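Local coordinates for protein sulfur oxygenase/reductase (Halothiobacillus neapolitanus, PDB 6QPA) that probably oxidises and disproportionates sulfur with molecular oxygen, using a mononuclear iron site held by two histidines and a carboxylate, at residues 113-118 with 207-212; 10-15 with 75-80; 212-217 with 232-237. All blocks are in the same frame, centred on the assembly; numbering follows the deposited sequence.

Contacts 1 and 2 reach the same antiparallel sheet through the neighbouring strands 110-125 and 7-15, the former bringing the iron ligand Glu116 to contact 1. Contact 2 lies in the core of the chain, nearest of the three to its centre; it combines regular backbone bonds with aromatic packing, and no other chain of the assembly touches it. Contact 1 lies beside the iron site, where a strand meets a loop, and one serine bond and a water accompany the packing. Contact 3 shares Leu212 with contact 1 but lies at the periphery, where weak polar bonds cap a helix. Contacts 1 and 3 both meet a second subunit.

Contact 1 (113-118 with 207-212); sequences GPWEPY and IGSFQL
Trp115 and Ser209 mark the nearest backbone approach, 4.4 Å between their CA atoms, where segment 113-118 passes a type I turn running from Ile207 to Phe210. The hydroxyl of Ser209 bridges the gap: Glu116 N donates to Ser209 OG at 2.9 Å, with an N-H...O angle of 160°. OG is also hydrogen-bonded to Ser205 O, a carbonyl that can only accept, and so the hydroxyl is gripped from both the strand and the loop. The same serine lies against the indole, its CB 3.6 Å from Trp115 CE3. Farther round the ring, Gln211 CG comes up to the edge at CZ3, close to the indole plane. On the second subunit, Lys292 makes a cation-pi contact with this indole, and the ring of Trp166 meets it with the planes about 75° apart.

Glu116 turns toward the loop. Its CG is anti to the backbone N (chi1 -166°), and the extended chain beyond carries the carboxylate to the turn. There Glu116 OE1 lies 3.0 Å from Gly208 CA; the glycine, with no side chain, lets the carboxylate come this close. The other oxygen, OE2, binds the iron together with His88 and His92. Pro114, which follows a cis peptide bond, sets its ring against the turn, CG 3.8 Å from Gly208 O. A water is hydrogen-bonded to Pro114 O at 2.8 Å and also to Gln211 OE1 at 2.9 Å, linking the two segments; OE1 has a further partner in Gly293 N of the second subunit.

The iron ligand is thus held at its backbone by a second-shell serine and hemmed at its carboxylate by a glycine, which is consistent with the loop fixing the carboxylate arm of the facial triad of two histidines and one carboxylate.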
# COMPACT_ATOMS: atom_id res chain seq x y z
N GLY A 113 -23.29 18.59 -42.21
CA GLY A 113 -23.48 19.98 -42.58
C GLY A 113 -22.23 20.60 -43.18
O GLY A 113 -21.26 19.90 -43.46
N PRO A 114 -22.22 21.94 -43.37
CA PRO A 114 -23.31 22.86 -43.03
C PRO A 114 -24.42 22.81 -44.06
O PRO A 114 -24.18 22.44 -45.21
CB PRO A 114 -22.63 24.23 -43.03
CG PRO A 114 -21.64 24.10 -44.13
CD PRO A 114 -21.11 22.65 -44.03
N TRP A 115 -25.64 23.12 -43.63
CA TRP A 115 -26.78 23.33 -44.52
C TRP A 115 -27.41 24.62 -44.06
O TRP A 115 -27.72 24.77 -42.87
CB TRP A 115 -27.75 22.15 -44.44
CG TRP A 115 -28.89 22.17 -45.41
CD1 TRP A 115 -30.22 22.27 -45.10
CD2 TRP A 115 -28.81 22.06 -46.85
NE1 TRP A 115 -30.97 22.23 -46.26
CE2 TRP A 115 -30.13 22.11 -47.34
CE3 TRP A 115 -27.74 21.94 -47.76
CZ2 TRP A 115 -30.42 22.02 -48.71
CZ3 TRP A 115 -28.03 21.87 -49.12
CH2 TRP A 115 -29.36 21.91 -49.58
N GLU A 116 -27.55 25.60 -44.96
CA GLU A 116 -27.94 26.95 -44.55
C GLU A 116 -29.20 27.39 -45.28
O GLU A 116 -29.11 28.10 -46.30
CB GLU A 116 -26.81 27.95 -44.78
CG GLU A 116 -27.07 29.26 -44.05
CD GLU A 116 -26.01 30.30 -44.30
OE1 GLU A 116 -25.53 30.37 -45.44
OE2 GLU A 116 -25.67 31.04 -43.36
N PRO A 117 -30.37 27.02 -44.79
CA PRO A 117 -31.62 27.49 -45.40
C PRO A 117 -31.95 28.91 -44.97
O PRO A 117 -31.51 29.40 -43.93
CB PRO A 117 -32.68 26.51 -44.87
CG PRO A 117 -31.91 25.43 -44.11
CD PRO A 117 -30.63 26.08 -43.68
N TYR A 118 -32.75 29.56 -45.80
CA TYR A 118 -33.30 30.89 -45.55
C TYR A 118 -34.71 30.78 -44.97
O TYR A 118 -35.51 29.95 -45.42
CB TYR A 118 -33.35 31.70 -46.84
CG TYR A 118 -32.02 32.23 -47.34
CD1 TYR A 118 -31.40 33.31 -46.73
CD2 TYR A 118 -31.41 31.68 -48.48
CE1 TYR A 118 -30.20 33.84 -47.20
CE2 TYR A 118 -30.20 32.20 -48.96
CZ TYR A 118 -29.61 33.28 -48.31
OH TYR A 118 -28.43 33.82 -48.75
N ILE A 207 -23.82 28.65 -51.46
CA ILE A 207 -22.51 29.01 -50.94
C ILE A 207 -22.47 28.78 -49.44
O ILE A 207 -21.54 28.17 -48.91
CB ILE A 207 -22.19 30.47 -51.30
CG1 ILE A 207 -22.00 30.63 -52.81
CG2 ILE A 207 -20.94 30.95 -50.57
CD1 ILE A 207 -20.70 30.04 -53.34
N GLY A 208 -23.52 29.20 -48.72
CA GLY A 208 -23.53 29.00 -47.28
C GLY A 208 -23.56 27.55 -46.87
O GLY A 208 -23.13 27.20 -45.76
N SER A 209 -24.05 26.68 -47.75
CA SER A 209 -24.10 25.25 -47.50
C SER A 209 -22.88 24.53 -48.03
O SER A 209 -22.87 23.29 -48.06
CB SER A 209 -25.36 24.66 -48.13
OG SER A 209 -26.50 25.31 -47.62
N PHE A 210 -21.87 25.27 -48.47
CA PHE A 210 -20.66 24.69 -49.03
C PHE A 210 -20.96 23.77 -50.22
O PHE A 210 -20.29 22.76 -50.44
CB PHE A 210 -19.89 23.94 -47.94
CG PHE A 210 -18.41 24.02 -48.09
CD1 PHE A 210 -17.77 25.23 -47.93
CD2 PHE A 210 -17.67 22.89 -48.39
CE1 PHE A 210 -16.40 25.32 -48.07
CE2 PHE A 210 -16.30 22.97 -48.54
CZ PHE A 210 -15.66 24.19 -48.37
N GLN A 211 -22.00 24.11 -50.99
CA GLN A 211 -22.40 23.31 -52.15
C GLN A 211 -21.87 24.01 -53.40
O GLN A 211 -22.56 24.82 -54.01
CB GLN A 211 -23.92 23.14 -52.19
CG GLN A 211 -24.48 22.27 -51.06
CD GLN A 211 -24.10 20.78 -51.16
OE1 GLN A 211 -24.28 20.04 -50.20
NE2 GLN A 211 -23.60 20.35 -52.32
N LEU A 212 -20.62 23.71 -53.76
CA LEU A 212 -19.96 24.36 -54.88
C LEU A 212 -20.20 23.59 -56.18
O LEU A 212 -20.82 22.52 -56.20
CB LEU A 212 -18.47 24.53 -54.60
CG LEU A 212 -18.13 25.22 -53.28
CD1 LEU A 212 -16.62 25.34 -53.10
CD2 LEU A 212 -18.76 26.58 -53.25
O HOH W 1 -24.25 20.74 -47.38

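Contact 2 (10-15 with 75-80)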
# COMPACT_ATOMS: atom_id res chain seq x y z
N ILE A 10 -30.12 30.25 -41.36
CA ILE A 10 -29.74 29.37 -40.26
C ILE A 10 -28.72 28.38 -40.79
O ILE A 10 -29.07 27.46 -41.53
CB ILE A 10 -30.94 28.64 -39.64
CG1 ILE A 10 -31.95 29.68 -39.15
CG2 ILE A 10 -30.44 27.75 -38.50
CD1 ILE A 10 -33.23 29.08 -38.52
N ASN A 11 -27.46 28.58 -40.41
CA ASN A 11 -26.41 27.64 -40.74
C ASN A 11 -26.50 26.47 -39.76
O ASN A 11 -26.26 26.64 -38.56
CB ASN A 11 -25.05 28.34 -40.66
CG ASN A 11 -23.96 27.53 -41.29
OD1 ASN A 11 -23.52 26.54 -40.74
ND2 ASN A 11 -23.52 27.95 -42.48
N MET A 12 -26.86 25.30 -40.27
CA MET A 12 -27.09 24.11 -39.46
C MET A 12 -25.93 23.14 -39.68
O MET A 12 -25.63 22.79 -40.83
CB MET A 12 -28.41 23.44 -39.83
CG MET A 12 -29.62 24.34 -39.68
SD MET A 12 -31.03 23.60 -40.51
CE MET A 12 -32.33 24.69 -39.95
N ALA A 13 -25.28 22.74 -38.59
CA ALA A 13 -24.20 21.77 -38.62
C ALA A 13 -24.31 20.87 -37.40
O ALA A 13 -24.96 21.21 -36.41
CB ALA A 13 -22.83 22.45 -38.62
N LYS A 14 -23.67 19.71 -37.48
CA LYS A 14 -23.51 18.82 -36.33
C LYS A 14 -22.02 18.63 -36.11
O LYS A 14 -21.29 18.26 -37.05
CB LYS A 14 -24.25 17.50 -36.52
CG LYS A 14 -25.77 17.68 -36.51
CD LYS A 14 -26.48 16.35 -36.66
CE LYS A 14 -27.99 16.52 -36.52
NZ LYS A 14 -28.35 17.06 -35.15
N ILE A 15 -21.55 18.93 -34.90
CA ILE A 15 -20.14 18.98 -34.62
C ILE A 15 -19.80 18.01 -33.50
O ILE A 15 -20.65 17.63 -32.68
CB ILE A 15 -19.69 20.41 -34.26
CG1 ILE A 15 -20.27 20.83 -32.91
CG2 ILE A 15 -20.15 21.39 -35.37
CD1 ILE A 15 -19.87 22.19 -32.49
N GLY A 75 -25.93 19.42 -32.31
CA GLY A 75 -26.34 20.44 -33.25
C GLY A 75 -25.69 21.77 -32.92
O GLY A 75 -25.46 22.11 -31.76
N MET A 76 -25.35 22.52 -33.96
CA MET A 76 -24.85 23.88 -33.80
C MET A 76 -25.52 24.72 -34.87
O MET A 76 -25.30 24.50 -36.06
CB MET A 76 -23.33 23.95 -33.91
CG MET A 76 -22.72 24.98 -32.99
SD MET A 76 -22.34 26.45 -33.91
CE MET A 76 -20.88 25.87 -34.80
N PHE A 77 -26.40 25.63 -34.45
CA PHE A 77 -27.17 26.47 -35.36
C PHE A 77 -26.71 27.90 -35.20
O PHE A 77 -26.73 28.43 -34.08
CB PHE A 77 -28.68 26.42 -35.06
CG PHE A 77 -29.36 25.15 -35.50
CD1 PHE A 77 -28.66 23.99 -35.75
CD2 PHE A 77 -30.75 25.14 -35.65
CE1 PHE A 77 -29.31 22.83 -36.14
CE2 PHE A 77 -31.41 23.99 -36.04
CZ PHE A 77 -30.68 22.82 -36.29
N GLN A 78 -26.34 28.54 -36.29
CA GLN A 78 -25.96 29.95 -36.26
C GLN A 78 -27.01 30.72 -37.04
O GLN A 78 -27.13 30.55 -38.26
CB GLN A 78 -24.55 30.16 -36.81
CG GLN A 78 -23.43 29.62 -35.91
CD GLN A 78 -22.02 29.70 -36.53
OE1 GLN A 78 -21.83 29.41 -37.71
NE2 GLN A 78 -21.04 30.11 -35.73
N TYR A 79 -27.81 31.53 -36.35
CA TYR A 79 -28.68 32.47 -37.05
C TYR A 79 -27.85 33.66 -37.49
O TYR A 79 -27.15 34.25 -36.67
CB TYR A 79 -29.80 33.02 -36.17
CG TYR A 79 -30.85 32.07 -35.66
CD1 TYR A 79 -30.66 30.70 -35.67
CD2 TYR A 79 -32.03 32.57 -35.12
CE1 TYR A 79 -31.63 29.85 -35.17
CE2 TYR A 79 -33.01 31.74 -34.63
CZ TYR A 79 -32.81 30.38 -34.65
OH TYR A 79 -33.80 29.55 -34.13
N THR A 80 -27.95 34.03 -38.76
CA THR A 80 -27.54 35.37 -39.17
C THR A 80 -28.76 36.05 -39.77
O THR A 80 -29.53 35.42 -40.49
CB THR A 80 -26.37 35.37 -40.17
OG1 THR A 80 -26.69 34.56 -41.29
CG2 THR A 80 -25.08 34.84 -39.48
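Met12 and Phe77 form the tightly packed part of this antiparallel strand pair. Met12 CG lies 3.8 Å above the centre of the Phe77 ring, a CH-pi contact, while SD stands obliquely 4.7 Å from the ring centroid in a Met-aromatic contact. CG stands anti to the carbonyl carbon (chi1 -58°), over the ring, and the methionine chain beyond it is extended, its CE 4.1 Å from Phe77 CE2. On the same face Ile10 lies side by side with Tyr79 and places CD1 over the phenol ring, 3.8 Å from CE1, whereas its CG2 branch touches Phe77 CD2.

The opposite face is looser. Asn11 and Gln78 stand next to each other there, partly exposed, with their CB atoms 4.3 Å apart and no bond between their amides. Beyond Ala13 the packing closes again, as Ile15 CD1 meets the buried Met76 at CG. Two hydrogen-bonded pairs join the backbones: Asn11 N donates to Gln78 O at 2.9 Å and Met76 N to Ala13 O at 2.8 Å, each matched by a return bond.

The Asn11 face is next to the iron site: the Asn11 side chain touches the iron ligand Glu116 of strand 110-125. In the sheet, strand 7-15 is flanked by 74-82 and 110-125, and 74-82 in turn by 42-53, while on the other face Phe77 and Tyr79 pack against Ile162 of strand 159-167.

Contact 3 (212-217 with 232-237)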
# COMPACT_ATOMS: atom_id res chain seq x y z
N LEU A 212 -20.62 23.71 -53.76
CA LEU A 212 -19.96 24.36 -54.88
C LEU A 212 -20.20 23.59 -56.18
O LEU A 212 -20.82 22.52 -56.20
CB LEU A 212 -18.47 24.53 -54.60
CG LEU A 212 -18.13 25.22 -53.28
CD1 LEU A 212 -16.62 25.34 -53.10
CD2 LEU A 212 -18.76 26.58 -53.25
N ASP A 213 -19.72 24.16 -57.30
CA ASP A 213 -19.66 23.42 -58.56
C ASP A 213 -18.66 22.27 -58.40
O ASP A 213 -17.88 22.26 -57.44
CB ASP A 213 -19.22 24.36 -59.69
CG ASP A 213 -17.78 24.77 -59.55
OD1 ASP A 213 -17.45 25.38 -58.52
OD2 ASP A 213 -16.98 24.47 -60.45
N PRO A 214 -18.67 21.29 -59.31
CA PRO A 214 -17.80 20.11 -59.12
C PRO A 214 -16.32 20.45 -59.01
O PRO A 214 -15.62 19.86 -58.18
CB PRO A 214 -18.10 19.25 -60.35
CG PRO A 214 -19.48 19.61 -60.72
CD PRO A 214 -19.58 21.10 -60.46
N GLU A 215 -15.82 21.37 -59.85
CA GLU A 215 -14.40 21.70 -59.76
C GLU A 215 -14.08 22.39 -58.44
O GLU A 215 -13.04 22.12 -57.83
CB GLU A 215 -13.98 22.58 -60.94
CG GLU A 215 -13.78 21.81 -62.24
CD GLU A 215 -12.66 20.77 -62.14
OE1 GLU A 215 -11.70 21.00 -61.37
OE2 GLU A 215 -12.74 19.73 -62.83
N GLY A 216 -14.98 23.27 -57.98
CA GLY A 216 -14.81 23.89 -56.68
C GLY A 216 -14.82 22.89 -55.53
O GLY A 216 -14.12 23.08 -54.53
N ALA A 217 -15.65 21.86 -55.63
CA ALA A 217 -15.65 20.83 -54.59
C ALA A 217 -14.29 20.16 -54.51
O ALA A 217 -13.75 19.95 -53.42
CB ALA A 217 -16.73 19.80 -54.86
N ASN A 232 -18.30 29.77 -57.13
CA ASN A 232 -19.10 29.18 -58.19
C ASN A 232 -19.93 28.05 -57.59
O ASN A 232 -19.55 27.45 -56.58
CB ASN A 232 -18.24 28.68 -59.35
CG ASN A 232 -19.04 28.52 -60.66
OD1 ASN A 232 -20.17 28.94 -60.77
ND2 ASN A 232 -18.42 27.90 -61.64
N THR A 233 -21.10 27.80 -58.20
CA THR A 233 -22.02 26.78 -57.71
C THR A 233 -22.66 26.09 -58.91
O THR A 233 -22.44 26.49 -60.05
CB THR A 233 -23.12 27.37 -56.81
OG1 THR A 233 -23.98 28.20 -57.60
CG2 THR A 233 -22.56 28.21 -55.66
N ASN A 234 -23.48 25.08 -58.65
CA ASN A 234 -24.27 24.50 -59.73
C ASN A 234 -25.33 25.46 -60.24
O ASN A 234 -26.01 25.16 -61.22
CB ASN A 234 -24.91 23.17 -59.27
CG ASN A 234 -23.89 22.03 -59.17
OD1 ASN A 234 -22.85 22.06 -59.83
ND2 ASN A 234 -24.19 21.04 -58.33
N TYR A 235 -25.48 26.62 -59.61
CA TYR A 235 -26.36 27.69 -60.06
C TYR A 235 -25.58 28.87 -60.64
O TYR A 235 -26.12 29.99 -60.69
CB TYR A 235 -27.25 28.12 -58.89
CG TYR A 235 -28.25 27.06 -58.50
CD1 TYR A 235 -29.45 26.90 -59.22
CD2 TYR A 235 -27.96 26.17 -57.48
CE1 TYR A 235 -30.37 25.90 -58.86
CE2 TYR A 235 -28.86 25.17 -57.12
CZ TYR A 235 -30.05 25.04 -57.81
OH TYR A 235 -30.90 24.04 -57.43
N GLY A 236 -24.34 28.66 -61.07
CA GLY A 236 -23.54 29.75 -61.63
C GLY A 236 -22.82 30.53 -60.55
O GLY A 236 -22.84 30.17 -59.37
N ASN A 237 -22.19 31.65 -60.96
CA ASN A 237 -21.30 32.41 -60.08
C ASN A 237 -21.80 33.82 -59.78
O ASN A 237 -21.02 34.67 -59.34
CB ASN A 237 -19.87 32.44 -60.64
CG ASN A 237 -19.72 33.29 -61.92
OD1 ASN A 237 -20.70 33.77 -62.50
ND2 ASN A 237 -18.48 33.42 -62.38
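The carboxylate of Asp213 and the amide of Asn232 lie near each other with their planes 33° apart, the two side chains crossing at about a right angle. Asn232 ND2 makes a contact 3.8 Å from Asp213 CG, and Asn232 CB packs 3.5 Å from Asp213 OD1; the other end of the amide, Asn232 OD1, accepts a weak bond from Thr233 N. A second amide, that of Asn234, brings OD1 to 3.5 Å from Pro214 CD, a contact with the proline ring. Asn234 ND2 is hydrogen-bonded to Leu287 O and Leu290 O of the second subunit, which fixes the way this amide is turned.

Between the backbones runs one weak hydrogen bond, Asp213 N to Asn232 O at 3.4 Å. The same carbonyl oxygen is approached by the side chain of Leu212, whose CD2 lies 3.5 Å away.

Asp213 is the N-cap of helix 214-220. A chi1 of 70° sets CG between the backbone N and the carbonyl carbon, and both carboxylate oxygens then accept weakly from Gly216 N, the closer being OD1 at 3.3 Å. The negative group is placed at the helix start, where it would probably be favoured by the helix dipole.

Across from the cap, segment 232-237 folds into a type I turn from Thr233 to Gly236 that contains an ST turn. Thr233 OG1 accepts from Tyr235 N at 3.0 Å and donates to Gly236 O at 2.9 Å, meeting a lone pair in the carbonyl plane. Thr233 CG2 packs on Ile207 CD1 in the loop beside the iron site, while Tyr235 OH is hydrogen-bonded to Asp291 of the second subunit.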